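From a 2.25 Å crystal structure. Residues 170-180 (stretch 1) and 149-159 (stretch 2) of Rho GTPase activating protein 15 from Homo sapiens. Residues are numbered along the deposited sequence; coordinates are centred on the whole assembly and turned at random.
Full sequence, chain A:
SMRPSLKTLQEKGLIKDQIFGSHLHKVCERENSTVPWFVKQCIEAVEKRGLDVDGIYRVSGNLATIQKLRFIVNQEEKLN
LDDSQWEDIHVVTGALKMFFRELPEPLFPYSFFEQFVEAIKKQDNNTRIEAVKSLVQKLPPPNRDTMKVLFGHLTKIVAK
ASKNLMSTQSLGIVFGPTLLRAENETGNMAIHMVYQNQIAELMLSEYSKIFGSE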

# COMPACT_ATOMS: atom_id res chain seq x y z
N SER A 170 -0.53 -13.11 7.85
CA SER A 170 -0.95 -11.91 8.59
C SER A 170 -0.71 -10.61 7.82
O SER A 170 -1.47 -9.65 7.98
CB SER A 170 -0.30 -11.90 9.98
OG SER A 170 1.10 -11.93 9.87
N LEU A 171 0.34 -10.58 6.99
CA LEU A 171 0.52 -9.45 6.06
C LEU A 171 -0.55 -9.48 4.95
O LEU A 171 -1.04 -8.43 4.57
CB LEU A 171 1.94 -9.33 5.50
CG LEU A 171 2.99 -8.98 6.56
CD1 LEU A 171 4.36 -9.33 6.09
CD2 LEU A 171 2.91 -7.50 6.95
N GLY A 172 -0.95 -10.66 4.47
CA GLY A 172 -2.04 -10.75 3.51
C GLY A 172 -3.36 -10.27 4.06
O GLY A 172 -4.14 -9.70 3.34
N ILE A 173 -3.59 -10.50 5.35
CA ILE A 173 -4.78 -10.00 6.05
C ILE A 173 -4.81 -8.48 6.08
O ILE A 173 -5.89 -7.88 5.97
CB ILE A 173 -4.87 -10.58 7.53
CG1 ILE A 173 -5.24 -12.07 7.50
CG2 ILE A 173 -5.91 -9.79 8.38
CD1 ILE A 173 -4.94 -12.83 8.82
N VAL A 174 -3.64 -7.87 6.27
CA VAL A 174 -3.48 -6.42 6.30
C VAL A 174 -3.59 -5.84 4.90
O VAL A 174 -4.39 -4.94 4.68
CB VAL A 174 -2.12 -6.00 6.95
CG1 VAL A 174 -1.90 -4.48 6.84
CG2 VAL A 174 -2.09 -6.42 8.42
N PHE A 175 -2.84 -6.39 3.96
CA PHE A 175 -2.66 -5.76 2.64
C PHE A 175 -3.68 -6.16 1.59
O PHE A 175 -3.81 -5.47 0.59
CB PHE A 175 -1.21 -5.93 2.15
CG PHE A 175 -0.27 -5.04 2.84
CD1 PHE A 175 0.47 -5.48 3.93
CD2 PHE A 175 -0.20 -3.70 2.49
CE1 PHE A 175 1.30 -4.61 4.59
CE2 PHE A 175 0.60 -2.83 3.16
CZ PHE A 175 1.37 -3.28 4.20
N GLY A 176 -4.40 -7.25 1.84
CA GLY A 176 -5.45 -7.68 0.95
C GLY A 176 -6.49 -6.61 0.75
O GLY A 176 -6.69 -6.14 -0.35
N PRO A 177 -7.17 -6.23 1.84
CA PRO A 177 -8.14 -5.15 1.80
C PRO A 177 -7.53 -3.79 1.42
O PRO A 177 -8.20 -3.00 0.79
CB PRO A 177 -8.68 -5.11 3.24
CG PRO A 177 -8.32 -6.41 3.83
CD PRO A 177 -7.08 -6.86 3.16
N THR A 178 -6.29 -3.53 1.84
CA THR A 178 -5.62 -2.25 1.62
C THR A 178 -5.31 -2.02 0.12
O THR A 178 -5.43 -0.91 -0.36
CB THR A 178 -4.31 -2.19 2.52
OG1 THR A 178 -4.68 -2.09 3.90
CG2 THR A 178 -3.42 -1.05 2.20
N LEU A 179 -4.96 -3.08 -0.60
CA LEU A 179 -4.43 -2.98 -1.96
C LEU A 179 -5.43 -3.39 -3.04
O LEU A 179 -5.33 -2.95 -4.18
CB LEU A 179 -3.14 -3.80 -2.06
CG LEU A 179 -2.00 -3.41 -1.07
CD1 LEU A 179 -0.85 -4.28 -1.27
CD2 LEU A 179 -1.55 -2.00 -1.24
N LEU A 180 -6.40 -4.24 -2.68
CA LEU A 180 -7.40 -4.73 -3.62
C LEU A 180 -8.82 -4.22 -3.33
O LEU A 180 -9.65 -4.06 -4.24
CB LEU A 180 -7.37 -6.25 -3.65
CG LEU A 180 -6.10 -6.87 -4.24
CD1 LEU A 180 -5.11 -7.50 -3.22
CD2 LEU A 180 -6.50 -7.88 -5.26
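Stretch 2 (149-159) VLFGHLTKIVA

Two helices can pack against each other without a single polar bond between them, provided that each presents a stripe of apolar side chains at intervals of three or four residues. The pair formed by residues 170-180 and 149-159 of Rho GTPase activating protein 15 is a compact example. Both stretches are helical and continue helices that begin earlier in the chain. Their N-to-C directions differ by 155°, so the second helix runs nearly antiparallel to the first, with a signed crossing angle of 155°. The axes come no closer than 11.7 Å, and the close contacts across the gap are between apolar side chains; the two stretches together bury 329 Å².

On the first helix the work is done by Leu171, Phe175 and Leu179, spaced four residues apart and all directed toward the second helix along their CA-to-CB bonds. Because the directions are opposed, moving from Leu171 to Leu179 means moving back along the partner from Val158 to Leu150. The backbones are nearer at the Leu171 end: the CA atoms of Leu171 and Leu154 are 8.1 Å apart, whereas those of Phe175 and Phe151 are separated by 9.8 Å.

Leu171 has the largest area covered, 73 Å². Its m,t rotamer extends CD1 toward the other helix, where it lies 3.6 Å from Ile157 CG2 and 3.9 Å from Val158 CG2. Ile157 starts toward the first helix, but the end of its side chain leads away, and it is the CG2 branch that makes this approach.

Phe175 occupies the middle of the stripe, and its ring is met by Leu154, the residue of the second helix with the most covered surface. Leu154 CD1 sits 3.9 Å from the centroid of the Phe175 ring and only 16° off its normal, a CH-pi contact over one face. The other methyl also contributes, with Leu154 CD2 3.8 Å from Phe175 CE1. Leu150 reaches the same ring more loosely, its CD1 being 4.4 Å from Phe175 CE2.

At the far end, Leu179 also adopts m,t and brings its CD1 against two partners, 3.6 Å from Leu150 CD2 and 3.7 Å from Phe151 CZ. Phe151 leaves its backbone sideways, yet the end of its ring comes nearer and so joins the contact. Leu150 thus touches both Phe175 and Leu179, linking successive members of the stripe.

No hydrogen bond crosses the interface; the polar side chains find their hydrogen bonds within their own helix or elsewhere in the structure. Pro177 lacks an amide hydrogen, and the first helix kinks where its N has no bond to the preceding turn. The helix nevertheless carries on: Phe175 O accepts a hydrogen bond from Leu179 N at 2.9 Å, and Thr178 OG1 donates one to Val174 O at 3.0 Å. Past the kink, Leu179 still points toward the second helix and extends the apolar stripe.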

# COMPACT_ATOMS: atom_id res chain seq x y z
N VAL A 149 7.90 -2.46 -5.60
CA VAL A 149 8.57 -1.82 -4.47
C VAL A 149 7.91 -2.25 -3.12
O VAL A 149 8.61 -2.62 -2.18
CB VAL A 149 8.62 -0.26 -4.69
CG1 VAL A 149 8.90 0.47 -3.42
CG2 VAL A 149 9.66 0.12 -5.75
N LEU A 150 6.58 -2.21 -3.03
CA LEU A 150 5.91 -2.56 -1.79
C LEU A 150 6.07 -4.06 -1.45
O LEU A 150 6.49 -4.40 -0.37
CB LEU A 150 4.44 -2.15 -1.84
CG LEU A 150 3.60 -2.52 -0.61
CD1 LEU A 150 4.00 -1.76 0.64
CD2 LEU A 150 2.16 -2.31 -0.95
N PHE A 151 5.74 -4.95 -2.37
CA PHE A 151 5.92 -6.38 -2.10
C PHE A 151 7.38 -6.78 -1.85
O PHE A 151 7.66 -7.63 -1.03
CB PHE A 151 5.27 -7.21 -3.20
CG PHE A 151 3.77 -7.18 -3.13
CD1 PHE A 151 3.02 -6.55 -4.12
CD2 PHE A 151 3.11 -7.76 -2.06
CE1 PHE A 151 1.64 -6.50 -4.04
CE2 PHE A 151 1.74 -7.71 -1.96
CZ PHE A 151 1.00 -7.07 -2.95
N GLY A 152 8.31 -6.15 -2.56
CA GLY A 152 9.74 -6.40 -2.35
C GLY A 152 10.13 -6.05 -0.92
O GLY A 152 10.83 -6.80 -0.28
N HIS A 153 9.65 -4.91 -0.45
CA HIS A 153 9.80 -4.50 0.95
C HIS A 153 9.21 -5.50 1.93
O HIS A 153 9.78 -5.80 2.98
CB HIS A 153 9.10 -3.13 1.13
CG HIS A 153 8.93 -2.71 2.56
ND1 HIS A 153 10.00 -2.49 3.41
CD2 HIS A 153 7.83 -2.46 3.29
CE1 HIS A 153 9.55 -2.11 4.60
NE2 HIS A 153 8.23 -2.09 4.55
N LEU A 154 8.00 -5.97 1.61
CA LEU A 154 7.29 -6.87 2.51
C LEU A 154 7.97 -8.22 2.61
O LEU A 154 7.85 -8.87 3.64
CB LEU A 154 5.79 -7.01 2.12
CG LEU A 154 4.93 -5.71 2.21
CD1 LEU A 154 3.51 -5.96 1.68
CD2 LEU A 154 4.90 -5.19 3.63
N THR A 155 8.68 -8.65 1.57
CA THR A 155 9.45 -9.90 1.69
C THR A 155 10.51 -9.79 2.80
O THR A 155 10.86 -10.81 3.44
CB THR A 155 10.11 -10.35 0.39
OG1 THR A 155 11.20 -9.47 0.04
CG2 THR A 155 9.11 -10.42 -0.72
N LYS A 156 11.01 -8.58 3.04
CA LYS A 156 11.97 -8.35 4.12
C LYS A 156 11.32 -8.41 5.52
O LYS A 156 11.98 -8.71 6.51
CB LYS A 156 12.72 -7.03 3.92
CG LYS A 156 13.52 -6.97 2.63
CD LYS A 156 14.18 -5.65 2.49
CE LYS A 156 15.03 -5.54 1.21
NZ LYS A 156 15.81 -4.24 1.22
N ILE A 157 10.03 -8.13 5.59
CA ILE A 157 9.27 -8.27 6.83
C ILE A 157 9.14 -9.75 7.14
O ILE A 157 9.33 -10.18 8.29
CB ILE A 157 7.86 -7.60 6.71
CG1 ILE A 157 8.01 -6.10 6.36
CG2 ILE A 157 7.04 -7.79 8.00
CD1 ILE A 157 8.76 -5.28 7.36
N VAL A 158 8.83 -10.51 6.11
CA VAL A 158 8.63 -11.95 6.25
C VAL A 158 9.93 -12.64 6.69
O VAL A 158 9.92 -13.45 7.60
CB VAL A 158 8.12 -12.58 4.90
CG1 VAL A 158 8.14 -14.13 4.97
CG2 VAL A 158 6.73 -12.05 4.55
N ALA A 159 11.03 -12.27 6.05
CA ALA A 159 12.34 -12.80 6.38
C ALA A 159 12.73 -12.61 7.85
O ALA A 159 13.50 -13.42 8.37
CB ALA A 159 13.44 -12.22 5.41